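Local coordinates for protein myosin-I heavy chain (Dictyostelium discoideum, PDB 5EJR) that serves as an actin-based motor with ATPase activity, acting early in phagocytosis and in adhesion, and is represented here by its C-terminal MyTH4-FERM tail, at residues D37-T40 with A41-F44; F68-I71 with M72-M75; Q110-R113 with Q114-N118; K120-S123 with A124-F128; Q146-M149 with E150-S154. One frame throughout, in Å; residues are numbered along the deposited sequence.

Interaction 1. Residues D37-T40 with A41-F44; sequences DPNT and AFYF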
# COMPACT_ATOMS: atom_id res chain seq x y z
N ASP A 37 -17.62 -33.50 -29.41
CA ASP A 37 -16.26 -32.99 -29.72
C ASP A 37 -15.58 -32.38 -28.46
O ASP A 37 -16.05 -31.37 -27.93
CB ASP A 37 -16.22 -32.03 -30.93
CG ASP A 37 -14.88 -31.36 -31.21
OD1 ASP A 37 -13.83 -32.01 -30.97
OD2 ASP A 37 -14.88 -30.22 -31.73
N PRO A 38 -14.47 -33.01 -27.98
CA PRO A 38 -13.81 -32.52 -26.75
C PRO A 38 -13.21 -31.11 -26.83
O PRO A 38 -13.08 -30.45 -25.79
CB PRO A 38 -12.73 -33.58 -26.48
CG PRO A 38 -12.46 -34.19 -27.81
CD PRO A 38 -13.80 -34.23 -28.48
N ASN A 39 -12.87 -30.65 -28.04
CA ASN A 39 -12.29 -29.33 -28.29
C ASN A 39 -13.26 -28.17 -27.99
O ASN A 39 -12.79 -27.05 -27.77
CB ASN A 39 -11.73 -29.24 -29.72
CG ASN A 39 -10.64 -30.25 -30.01
OD1 ASN A 39 -9.47 -30.07 -29.65
ND2 ASN A 39 -11.01 -31.33 -30.68
N THR A 40 -14.59 -28.44 -27.92
CA THR A 40 -15.63 -27.43 -27.62
C THR A 40 -15.48 -26.81 -26.21
O THR A 40 -16.09 -25.77 -25.91
CB THR A 40 -17.05 -27.99 -27.86
OG1 THR A 40 -17.33 -29.03 -26.92
CG2 THR A 40 -17.26 -28.49 -29.28
N ALA A 41 -14.66 -27.45 -25.34
CA ALA A 41 -14.38 -27.00 -23.99
C ALA A 41 -13.48 -25.76 -24.04
O ALA A 41 -13.49 -24.98 -23.09
CB ALA A 41 -13.72 -28.11 -23.19
N PHE A 42 -12.72 -25.58 -25.14
CA PHE A 42 -11.83 -24.44 -25.37
C PHE A 42 -12.58 -23.22 -25.94
O PHE A 42 -11.96 -22.18 -26.15
CB PHE A 42 -10.72 -24.82 -26.36
CG PHE A 42 -9.68 -25.78 -25.83
CD1 PHE A 42 -8.83 -25.42 -24.79
CD2 PHE A 42 -9.50 -27.03 -26.43
CE1 PHE A 42 -7.85 -26.29 -24.33
CE2 PHE A 42 -8.52 -27.90 -25.97
CZ PHE A 42 -7.69 -27.52 -24.93
N TYR A 43 -13.88 -23.35 -26.22
CA TYR A 43 -14.64 -22.29 -26.85
C TYR A 43 -15.59 -21.58 -25.90
O TYR A 43 -16.16 -22.21 -25.00
CB TYR A 43 -15.41 -22.81 -28.09
CG TYR A 43 -14.57 -23.54 -29.13
CD1 TYR A 43 -13.26 -23.16 -29.40
CD2 TYR A 43 -15.13 -24.55 -29.91
CE1 TYR A 43 -12.49 -23.84 -30.34
CE2 TYR A 43 -14.38 -25.20 -30.89
CZ TYR A 43 -13.05 -24.85 -31.09
OH TYR A 43 -12.29 -25.48 -32.05
N PHE A 44 -15.77 -20.26 -26.14
CA PHE A 44 -16.67 -19.39 -25.38
C PHE A 44 -18.11 -19.92 -25.37
O PHE A 44 -18.59 -20.44 -26.37
CB PHE A 44 -16.64 -17.94 -25.94
CG PHE A 44 -17.68 -17.01 -25.35
CD1 PHE A 44 -18.96 -16.93 -25.89
CD2 PHE A 44 -17.40 -16.25 -24.21
CE1 PHE A 44 -19.94 -16.11 -25.30
CE2 PHE A 44 -18.38 -15.42 -23.64
CZ PHE A 44 -19.64 -15.36 -24.19

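Interaction 2. Residues F68-I71 with M72-M75; sequences FSEI and MMWM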
# COMPACT_ATOMS: atom_id res chain seq x y z
N PHE A 68 -15.52 -19.27 -12.34
CA PHE A 68 -15.99 -19.10 -13.71
C PHE A 68 -16.99 -17.99 -13.82
O PHE A 68 -16.81 -17.10 -14.65
CB PHE A 68 -16.53 -20.40 -14.31
CG PHE A 68 -16.67 -20.31 -15.81
CD1 PHE A 68 -15.57 -20.53 -16.63
CD2 PHE A 68 -17.88 -19.99 -16.40
CE1 PHE A 68 -15.69 -20.45 -18.02
CE2 PHE A 68 -17.99 -19.89 -17.78
CZ PHE A 68 -16.90 -20.13 -18.58
N SER A 69 -18.01 -17.98 -12.93
CA SER A 69 -19.02 -16.93 -12.91
C SER A 69 -18.40 -15.54 -12.64
O SER A 69 -18.90 -14.55 -13.15
CB SER A 69 -20.15 -17.25 -11.93
OG SER A 69 -19.75 -17.18 -10.58
N GLU A 70 -17.27 -15.49 -11.88
CA GLU A 70 -16.56 -14.25 -11.58
C GLU A 70 -15.82 -13.74 -12.82
O GLU A 70 -15.86 -12.54 -13.10
CB GLU A 70 -15.64 -14.41 -10.36
CG GLU A 70 -16.44 -14.53 -9.07
CD GLU A 70 -15.68 -14.64 -7.76
OE1 GLU A 70 -14.43 -14.76 -7.79
OE2 GLU A 70 -16.35 -14.64 -6.71
N ILE A 71 -15.19 -14.67 -13.59
CA ILE A 71 -14.53 -14.36 -14.86
C ILE A 71 -15.58 -13.73 -15.81
O ILE A 71 -15.34 -12.66 -16.38
CB ILE A 71 -13.83 -15.62 -15.43
CG1 ILE A 71 -12.59 -15.95 -14.58
CG2 ILE A 71 -13.46 -15.45 -16.91
CD1 ILE A 71 -11.70 -17.12 -15.04
N MET A 72 -16.77 -14.36 -15.87
CA MET A 72 -17.92 -13.89 -16.66
C MET A 72 -18.37 -12.49 -16.24
O MET A 72 -18.72 -11.69 -17.10
CB MET A 72 -19.08 -14.90 -16.56
CG MET A 72 -18.80 -16.20 -17.29
SD MET A 72 -20.26 -17.28 -17.39
CE MET A 72 -21.40 -16.22 -18.29
N MET A 73 -18.33 -12.19 -14.94
CA MET A 73 -18.66 -10.88 -14.38
C MET A 73 -17.63 -9.85 -14.81
O MET A 73 -17.99 -8.72 -15.12
CB MET A 73 -18.68 -10.95 -12.85
CG MET A 73 -19.90 -11.61 -12.29
SD MET A 73 -19.68 -12.08 -10.57
CE MET A 73 -20.12 -10.66 -9.82
N TRP A 74 -16.34 -10.23 -14.80
CA TRP A 74 -15.24 -9.35 -15.18
C TRP A 74 -15.34 -8.98 -16.68
O TRP A 74 -15.19 -7.81 -17.05
CB TRP A 74 -13.89 -10.01 -14.88
CG TRP A 74 -12.75 -9.30 -15.54
CD1 TRP A 74 -12.06 -9.70 -16.65
CD2 TRP A 74 -12.24 -8.01 -15.19
NE1 TRP A 74 -11.11 -8.76 -16.98
CE2 TRP A 74 -11.22 -7.70 -16.12
CE3 TRP A 74 -12.54 -7.08 -14.17
CZ2 TRP A 74 -10.47 -6.51 -16.04
CZ3 TRP A 74 -11.79 -5.91 -14.09
CH2 TRP A 74 -10.79 -5.63 -15.03
N MET A 75 -15.62 -10.00 -17.51
CA MET A 75 -15.77 -9.92 -18.95
C MET A 75 -17.08 -9.27 -19.41
O MET A 75 -17.21 -8.93 -20.58
CB MET A 75 -15.58 -11.30 -19.57
CG MET A 75 -14.15 -11.78 -19.48
SD MET A 75 -13.92 -13.48 -20.00
CE MET A 75 -14.10 -13.27 -21.82

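Interaction 3. Residues Q110-R113 with Q114-N118; sequences QAYR and QTNKN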
# COMPACT_ATOMS: atom_id res chain seq x y z
N GLN A 110 -9.90 -21.25 -18.00
CA GLN A 110 -11.24 -20.62 -18.03
C GLN A 110 -11.19 -19.25 -18.69
O GLN A 110 -12.15 -18.88 -19.38
CB GLN A 110 -11.83 -20.44 -16.63
CG GLN A 110 -12.31 -21.70 -15.93
CD GLN A 110 -12.92 -21.41 -14.57
OE1 GLN A 110 -12.95 -20.27 -14.08
NE2 GLN A 110 -13.49 -22.43 -13.95
N ALA A 111 -10.12 -18.47 -18.40
CA ALA A 111 -9.98 -17.11 -18.93
C ALA A 111 -9.77 -17.20 -20.43
O ALA A 111 -10.48 -16.52 -21.17
CB ALA A 111 -8.81 -16.39 -18.25
N TYR A 112 -8.84 -18.07 -20.87
CA TYR A 112 -8.52 -18.28 -22.27
C TYR A 112 -9.72 -18.78 -23.09
O TYR A 112 -10.04 -18.19 -24.13
CB TYR A 112 -7.30 -19.19 -22.47
CG TYR A 112 -7.00 -19.36 -23.95
CD1 TYR A 112 -6.38 -18.34 -24.68
CD2 TYR A 112 -7.49 -20.46 -24.65
CE1 TYR A 112 -6.20 -18.45 -26.05
CE2 TYR A 112 -7.31 -20.58 -26.03
CZ TYR A 112 -6.67 -19.57 -26.72
OH TYR A 112 -6.49 -19.69 -28.08
N ARG A 113 -10.39 -19.85 -22.62
CA ARG A 113 -11.58 -20.42 -23.27
C ARG A 113 -12.60 -19.31 -23.57
O ARG A 113 -13.16 -19.27 -24.66
CB ARG A 113 -12.21 -21.49 -22.36
CG ARG A 113 -13.69 -21.78 -22.62
CD ARG A 113 -14.39 -22.24 -21.36
NE ARG A 113 -15.84 -22.22 -21.48
CZ ARG A 113 -16.58 -23.28 -21.78
NH1 ARG A 113 -16.01 -24.45 -22.03
NH2 ARG A 113 -17.91 -23.18 -21.82
N GLN A 114 -12.79 -18.39 -22.62
CA GLN A 114 -13.77 -17.34 -22.81
C GLN A 114 -13.34 -16.25 -23.82
O GLN A 114 -14.19 -15.47 -24.27
CB GLN A 114 -14.20 -16.77 -21.46
CG GLN A 114 -15.06 -17.75 -20.64
CD GLN A 114 -16.42 -18.01 -21.25
OE1 GLN A 114 -16.63 -18.94 -22.04
NE2 GLN A 114 -17.38 -17.17 -20.92
N THR A 115 -12.07 -16.26 -24.26
CA THR A 115 -11.56 -15.32 -25.28
C THR A 115 -11.65 -15.93 -26.69
O THR A 115 -11.59 -15.20 -27.68
CB THR A 115 -10.09 -14.92 -25.02
OG1 THR A 115 -9.22 -15.98 -25.38
CG2 THR A 115 -9.83 -14.46 -23.59
N ASN A 116 -11.74 -17.27 -26.78
CA ASN A 116 -11.79 -18.03 -28.03
C ASN A 116 -13.23 -18.16 -28.54
O ASN A 116 -14.07 -18.76 -27.87
CB ASN A 116 -11.17 -19.41 -27.80
CG ASN A 116 -10.49 -20.04 -28.99
OD1 ASN A 116 -9.95 -19.37 -29.87
ND2 ASN A 116 -10.42 -21.36 -28.98
N LYS A 117 -13.52 -17.56 -29.72
CA LYS A 117 -14.82 -17.56 -30.41
C LYS A 117 -15.92 -16.89 -29.56
O LYS A 117 -17.01 -17.43 -29.36
CB LYS A 117 -15.23 -18.97 -30.91
CG LYS A 117 -14.22 -19.60 -31.87
CD LYS A 117 -14.71 -20.95 -32.42
CE LYS A 117 -13.63 -21.72 -33.16
NZ LYS A 117 -13.20 -21.06 -34.43
N ASN A 118 -15.61 -15.68 -29.10
CA ASN A 118 -16.50 -14.85 -28.32
C ASN A 118 -17.24 -13.93 -29.32
O ASN A 118 -16.58 -13.27 -30.12
CB ASN A 118 -15.67 -14.03 -27.32
CG ASN A 118 -16.43 -13.33 -26.23
OD1 ASN A 118 -17.58 -12.91 -26.39
ND2 ASN A 118 -15.80 -13.18 -25.07

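Interaction 4. Residues K120-S123 with A124-F128; sequences KVES and AKKGF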
# COMPACT_ATOMS: atom_id res chain seq x y z
N LYS A 120 -18.46 -11.13 -28.91
CA LYS A 120 -18.22 -9.73 -28.55
C LYS A 120 -16.73 -9.48 -28.33
O LYS A 120 -16.11 -10.12 -27.48
CB LYS A 120 -19.03 -9.29 -27.32
CG LYS A 120 -20.54 -9.35 -27.52
CD LYS A 120 -21.30 -8.89 -26.29
CE LYS A 120 -22.80 -8.84 -26.51
NZ LYS A 120 -23.21 -7.76 -27.45
N VAL A 121 -16.16 -8.58 -29.14
CA VAL A 121 -14.76 -8.19 -29.07
C VAL A 121 -14.48 -7.44 -27.75
O VAL A 121 -13.37 -7.51 -27.24
CB VAL A 121 -14.32 -7.40 -30.34
CG1 VAL A 121 -14.68 -5.92 -30.27
CG2 VAL A 121 -12.84 -7.59 -30.63
N GLU A 122 -15.52 -6.76 -27.19
CA GLU A 122 -15.46 -5.97 -25.96
C GLU A 122 -15.62 -6.84 -24.70
O GLU A 122 -15.72 -6.30 -23.59
CB GLU A 122 -16.45 -4.79 -25.97
CG GLU A 122 -17.92 -5.15 -25.79
CD GLU A 122 -18.68 -4.18 -24.90
OE1 GLU A 122 -18.88 -4.50 -23.71
OE2 GLU A 122 -19.06 -3.10 -25.39
N SER A 123 -15.58 -8.17 -24.87
CA SER A 123 -15.64 -9.19 -23.83
C SER A 123 -14.35 -10.02 -23.93
O SER A 123 -13.71 -10.26 -22.91
CB SER A 123 -16.89 -10.05 -23.97
OG SER A 123 -16.81 -11.24 -23.20
N ALA A 124 -13.95 -10.41 -25.16
CA ALA A 124 -12.71 -11.17 -25.41
C ALA A 124 -11.45 -10.41 -24.98
O ALA A 124 -10.50 -11.05 -24.52
CB ALA A 124 -12.60 -11.54 -26.88
N LYS A 125 -11.43 -9.07 -25.16
CA LYS A 125 -10.29 -8.20 -24.81
C LYS A 125 -10.08 -8.21 -23.27
O LYS A 125 -8.94 -8.30 -22.82
CB LYS A 125 -10.54 -6.77 -25.35
CG LYS A 125 -9.43 -5.76 -25.08
CD LYS A 125 -9.80 -4.38 -25.62
CE LYS A 125 -8.71 -3.35 -25.41
NZ LYS A 125 -7.49 -3.62 -26.22
N LYS A 126 -11.20 -8.16 -22.51
CA LYS A 126 -11.28 -8.21 -21.05
C LYS A 126 -10.77 -9.57 -20.55
O LYS A 126 -10.17 -9.64 -19.47
CB LYS A 126 -12.73 -7.97 -20.58
CG LYS A 126 -13.13 -6.50 -20.53
CD LYS A 126 -14.64 -6.36 -20.38
CE LYS A 126 -15.11 -4.94 -20.26
NZ LYS A 126 -16.56 -4.88 -19.91
N GLY A 127 -11.01 -10.61 -21.35
CA GLY A 127 -10.53 -11.96 -21.08
C GLY A 127 -9.02 -11.96 -21.16
O GLY A 127 -8.36 -12.52 -20.28
N PHE A 128 -8.46 -11.26 -22.17
CA PHE A 128 -7.00 -11.14 -22.26
C PHE A 128 -6.41 -10.22 -21.16
O PHE A 128 -5.29 -10.46 -20.72
CB PHE A 128 -6.54 -10.73 -23.66
CG PHE A 128 -6.62 -11.85 -24.67
CD1 PHE A 128 -5.84 -12.99 -24.53
CD2 PHE A 128 -7.49 -11.77 -25.75
CE1 PHE A 128 -5.94 -14.04 -25.46
CE2 PHE A 128 -7.57 -12.81 -26.68
CZ PHE A 128 -6.80 -13.94 -26.53
O HOH W 1 -17.91 -6.44 -21.95

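Interaction 5. Residues Q146-M149 with E150-S154; sequences QPFM and EQLMS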
# COMPACT_ATOMS: atom_id res chain seq x y z
N GLN A 146 4.69 -23.61 -21.33
CA GLN A 146 5.05 -23.59 -22.75
C GLN A 146 3.83 -23.80 -23.68
O GLN A 146 3.60 -22.92 -24.52
CB GLN A 146 6.20 -24.55 -23.08
CG GLN A 146 7.17 -23.99 -24.12
CD GLN A 146 7.98 -22.82 -23.61
OE1 GLN A 146 8.83 -22.95 -22.72
NE2 GLN A 146 7.73 -21.64 -24.17
N PRO A 147 3.00 -24.89 -23.55
CA PRO A 147 1.82 -25.02 -24.43
C PRO A 147 0.88 -23.81 -24.44
O PRO A 147 0.43 -23.42 -25.53
CB PRO A 147 1.12 -26.28 -23.89
CG PRO A 147 2.19 -27.06 -23.24
CD PRO A 147 3.10 -26.04 -22.63
N PHE A 148 0.62 -23.19 -23.26
CA PHE A 148 -0.26 -22.02 -23.13
C PHE A 148 0.32 -20.79 -23.84
O PHE A 148 -0.44 -20.02 -24.45
CB PHE A 148 -0.56 -21.70 -21.65
CG PHE A 148 -1.62 -20.64 -21.41
CD1 PHE A 148 -1.28 -19.29 -21.31
CD2 PHE A 148 -2.95 -21.00 -21.23
CE1 PHE A 148 -2.26 -18.32 -21.07
CE2 PHE A 148 -3.93 -20.02 -21.00
CZ PHE A 148 -3.57 -18.68 -20.91
N MET A 149 1.66 -20.61 -23.75
CA MET A 149 2.37 -19.50 -24.39
C MET A 149 2.31 -19.63 -25.91
O MET A 149 1.95 -18.66 -26.59
CB MET A 149 3.83 -19.41 -23.90
CG MET A 149 3.97 -18.68 -22.59
SD MET A 149 5.65 -18.10 -22.29
CE MET A 149 6.41 -19.58 -21.76
N GLU A 150 2.59 -20.86 -26.42
CA GLU A 150 2.52 -21.20 -27.85
C GLU A 150 1.13 -20.92 -28.43
O GLU A 150 1.03 -20.45 -29.56
CB GLU A 150 2.92 -22.67 -28.10
CG GLU A 150 4.39 -22.98 -27.83
CD GLU A 150 5.43 -22.16 -28.59
OE1 GLU A 150 5.17 -21.80 -29.76
OE2 GLU A 150 6.51 -21.91 -28.01
N GLN A 151 0.08 -21.15 -27.63
CA GLN A 151 -1.30 -20.86 -28.00
C GLN A 151 -1.51 -19.35 -28.11
O GLN A 151 -2.08 -18.90 -29.10
CB GLN A 151 -2.27 -21.48 -26.98
CG GLN A 151 -3.75 -21.37 -27.38
CD GLN A 151 -4.23 -22.33 -28.45
OE1 GLN A 151 -3.49 -23.19 -28.96
NE2 GLN A 151 -5.51 -22.23 -28.80
N LEU A 152 -1.04 -18.56 -27.11
CA LEU A 152 -1.14 -17.09 -27.13
C LEU A 152 -0.41 -16.55 -28.36
O LEU A 152 -0.96 -15.71 -29.06
CB LEU A 152 -0.56 -16.47 -25.85
CG LEU A 152 -1.28 -16.72 -24.52
CD1 LEU A 152 -0.60 -15.95 -23.40
CD2 LEU A 152 -2.76 -16.33 -24.58
N MET A 153 0.81 -17.10 -28.64
CA MET A 153 1.66 -16.78 -29.79
C MET A 153 0.88 -17.03 -31.09
O MET A 153 0.94 -16.20 -32.01
CB MET A 153 2.93 -17.63 -29.77
CG MET A 153 4.01 -17.14 -28.79
SD MET A 153 5.48 -18.22 -28.84
CE MET A 153 6.43 -17.54 -27.49
N SER A 154 0.10 -18.15 -31.16
CA SER A 154 -0.74 -18.51 -32.33
C SER A 154 -1.92 -17.54 -32.49
O SER A 154 -2.27 -17.16 -33.61
CB SER A 154 -1.25 -19.94 -32.22
OG SER A 154 -0.21 -20.86 -32.48
O HOH W 2 -0.45 -24.61 -28.15

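Interaction 1. Residues D37-T40 with A41-F44
Asn39, Phe42 and Tyr43 meet around one carbonyl in a short 3-10 turn, set in the long loop between helices 15-25 and 58-75. The tight part gathers about Asn39 O. Phe42 N donates to it at 3.0 Å, and Phe42 CB touches the same oxygen at 3.4 Å, with the ring of Phe42 presenting an edge to it. Tyr43 comes from another direction: with CG anti to its own carbonyl carbon (chi1 -53°) the ring swings back over the turn, and Asn39 O sits 3.8 Å above the centre of one face. The rings thus meet a single oxygen in two different ways, one by its rim and one by its face. Phe42 is the buried member, packing on Leu6 and Ala10 of helix 5-11, whereas the Tyr43 ring also forms a cation-pi contact with Lys117. Tyr43 N closes this far end of the turn by bonding Thr40 O at 3.3 Å.

The looser side is the entry to the turn, where Thr40 is exposed and polar contacts replace packing. Ala41 N reaches Pro38 O only weakly, at 3.4 Å. Asp37 organises this end by accepting with both its carboxylate and its backbone carbonyl: its OD1 takes Asn39 ND2 at 2.9 Å on the syn lone pair, close to the amide plane, while its backbone carbonyl, Asp37 O, receives Thr40 N and also, at 2.9 Å and nearly along the C=O axis, the hydroxyl Thr40 OG1.

Interaction 2. Residues F68-I71 with M72-M75
Phe68 and Met72 form a Met-aromatic contact one helical turn apart, on helix 58-75 of the MyTH4 helical bundle. The sulfur Met72 SD lies 3.5 Å from Phe68 CE2 and 4.6 Å from the ring centroid, 64° off the normal, a slanting approach. Phe68 reaches down the helix because its CG stands opposite the backbone N (chi1 -165°), and the bend of Met72 at chi3 then turns its methyl aside. An alanine in place of Phe68 is likely to leave Met72 SD without its aromatic neighbour and open a gap toward Gln110 and Gln114, against which the ring also packs.

The polar links are of two sorts. Along the backbone, the amides of Met72, Met73, Trp74 and Met75 each bond the carbonyl four residues earlier, Met72 N meeting Phe68 O at 3.0 Å. Side-chain polar ends find partners beyond these residues: Glu70 OE1 pairs with Arg96 and Ser92 on helix 86-99, and Trp74 NE1 donates to Lys126 O.

A second, likewise buried apolar pair is Ile71 and Met75. They run side by side, pointing the same way, with Ile71 CG2 3.7 Å from Met75 SD.

Interaction 3. Residues Q110-R113 with Q114-N118
Thr115 grips Tyr112 O twice just beyond the end of helix 104-113. The hydroxyl Thr115 OG1 donates at 2.7 Å, in the carbonyl plane and on a lone pair, while Thr115 N bonds the same oxygen at 2.8 Å; Asn116 N adds a weak third bond. The hydroxyl can turn back because it lies between its own backbone N and carbonyl carbon (chi1 75°), while Thr115 CG2 comes to 3.2 Å from Ala111 O. A valine here would probably leave Tyr112 O with a single strong donor and loosen the chain where it leaves the helix.

The following type I turn, Arg113 to Asn116, is closed by Asn116 N to Arg113 O at 3.2 Å. Gln114 N is shared weakly between Gln110 O and Ala111 O. Gln114 lies alongside Arg113, their amide and guanidinium planes 26° apart; Gln114 OE1 takes a weak bond from Arg113 NE at 3.4 Å, besides a regular hydrogen bond from Asn45 N, whereas Arg113 NH1 serves Ala41 O.

Tyr112 OH bonds Gln151 NE2, joining the helix to helix 142-159. Gln110 lies against Phe68 and Ile71 of helix 58-75, while Ala111 on Leu130 and Thr115 on Phe128 bring in helix 121-137, leaving this helix end wedged among three neighbours of the MyTH4 bundle.

Interaction 4. Residues K120-S123 with A124-F128
Glu122 and Lys126, four residues apart at the start of helix 121-137, are brought together by water rather than by a direct salt bridge. Their charged atoms, Glu122 OE1 and Lys126 NZ, stay 4.5 Å apart. Water 1 lies between them, accepting from Lys126 NZ at 2.9 Å and 2.8 Å from Glu122 OE1; it is also 2.7 Å from Glu122 O. The extended Lys126 chain passes close to that carbonyl, with Lys126 CD 3.4 Å from Glu122 O.

The backbone bonding is consistent with this oxygen being left to water. Lys120 O accepts from both Ser123 N and Ala124 N, the latter at 3.2 Å, and Lys125 N reaches Val121 O. Glu122 O, however, is about 5.0 Å from Lys126 N, so one link of the regular pattern is missing and water occupies the carbonyl instead. Regular bonding resumes with Gly127 N to Ser123 O at 3.1 Å.

Bonds to other parts of the chain involve Ser123. With OG lying opposite the backbone N (chi1 165°), Ser123 bonds Asp77 and Asn118 from a buried position.

Taken together, these features mark a distorted first helical turn: Lys120 stands at the N-cap position, its N held by Asn118 OD1, and a solvent-bridged Glu-Lys pair, spaced i to i+4, lies along the outer face.

Interaction 5. Residues Q146-M149 with E150-S154
Phe148 and Leu152 make an apolar contact one turn apart on the inner side of helix 142-159, part of the helical MyTH4 bundle. Leu152 CD1 meets Phe148 CE1 at 3.7 Å, the two side chains crossing obliquely. Phe148 holds CG opposite its backbone N (chi1 -171°), which sends the ring along the helix toward Leu152, and the leucine turns its branch back so that Leu152 CG also rests 3.4 Å from Phe148 O. Both residues are buried: the ring meets Tyr108 edge-to-face, and each packs on Leu177 of helix 164-178.

The opposite character belongs to Gln146 and Glu150. Their backbones are joined tightly, Glu150 N to Gln146 O at 3.0 Å in an almost straight hydrogen bond. The side-chain ends merely approach without bonding, Gln146 NE2 standing 4.0 Å from Glu150 OE2 with the amide and carboxylate planes 47° apart. Further on, Glu150 O receives Ser154 N and Ser154 OG from opposite faces of its plane, the hydroxyl at 3.2 Å.

Solvent completes another edge. Water 2 donates to Pro147 O at 3.0 Å and, weakly, to Gln151 OE1, while the other end of that amide has Tyr112 as its partner. Pro147 has no N-H for the preceding turn, and the helix kinks there, but its carbonyl still accepts Gln151 N. This division, with Phe148, Met149 and Leu152 buried and Gln146 and Ser154 exposed, is that of an amphipathic helix in an all-helical bundle.

How the interactions relate
Interaction 3 is the hub. Its centre lies about 8 Å from that of interaction 4, 10 Å from interaction 1, 11 Å from interaction 2 and 14 Å from interaction 5, and it touches all four. The loop of interaction 1 is tied to it by Phe44 N bonding Asn116 O at 2.9 Å. Met75 CE of interaction 2 packs against Gln114 O of interaction 3 and, at 3.2 Å, against Ser123 O of interaction 4. Phe128 and Leu152 bring interactions 4 and 5 together. Interactions 2 and 5 stay apart, about 10 Å between nearest atoms. No ligand is involved; interactions 2 to 5 lie in the MyTH4 bundle, and the loop of interaction 1 packs onto it.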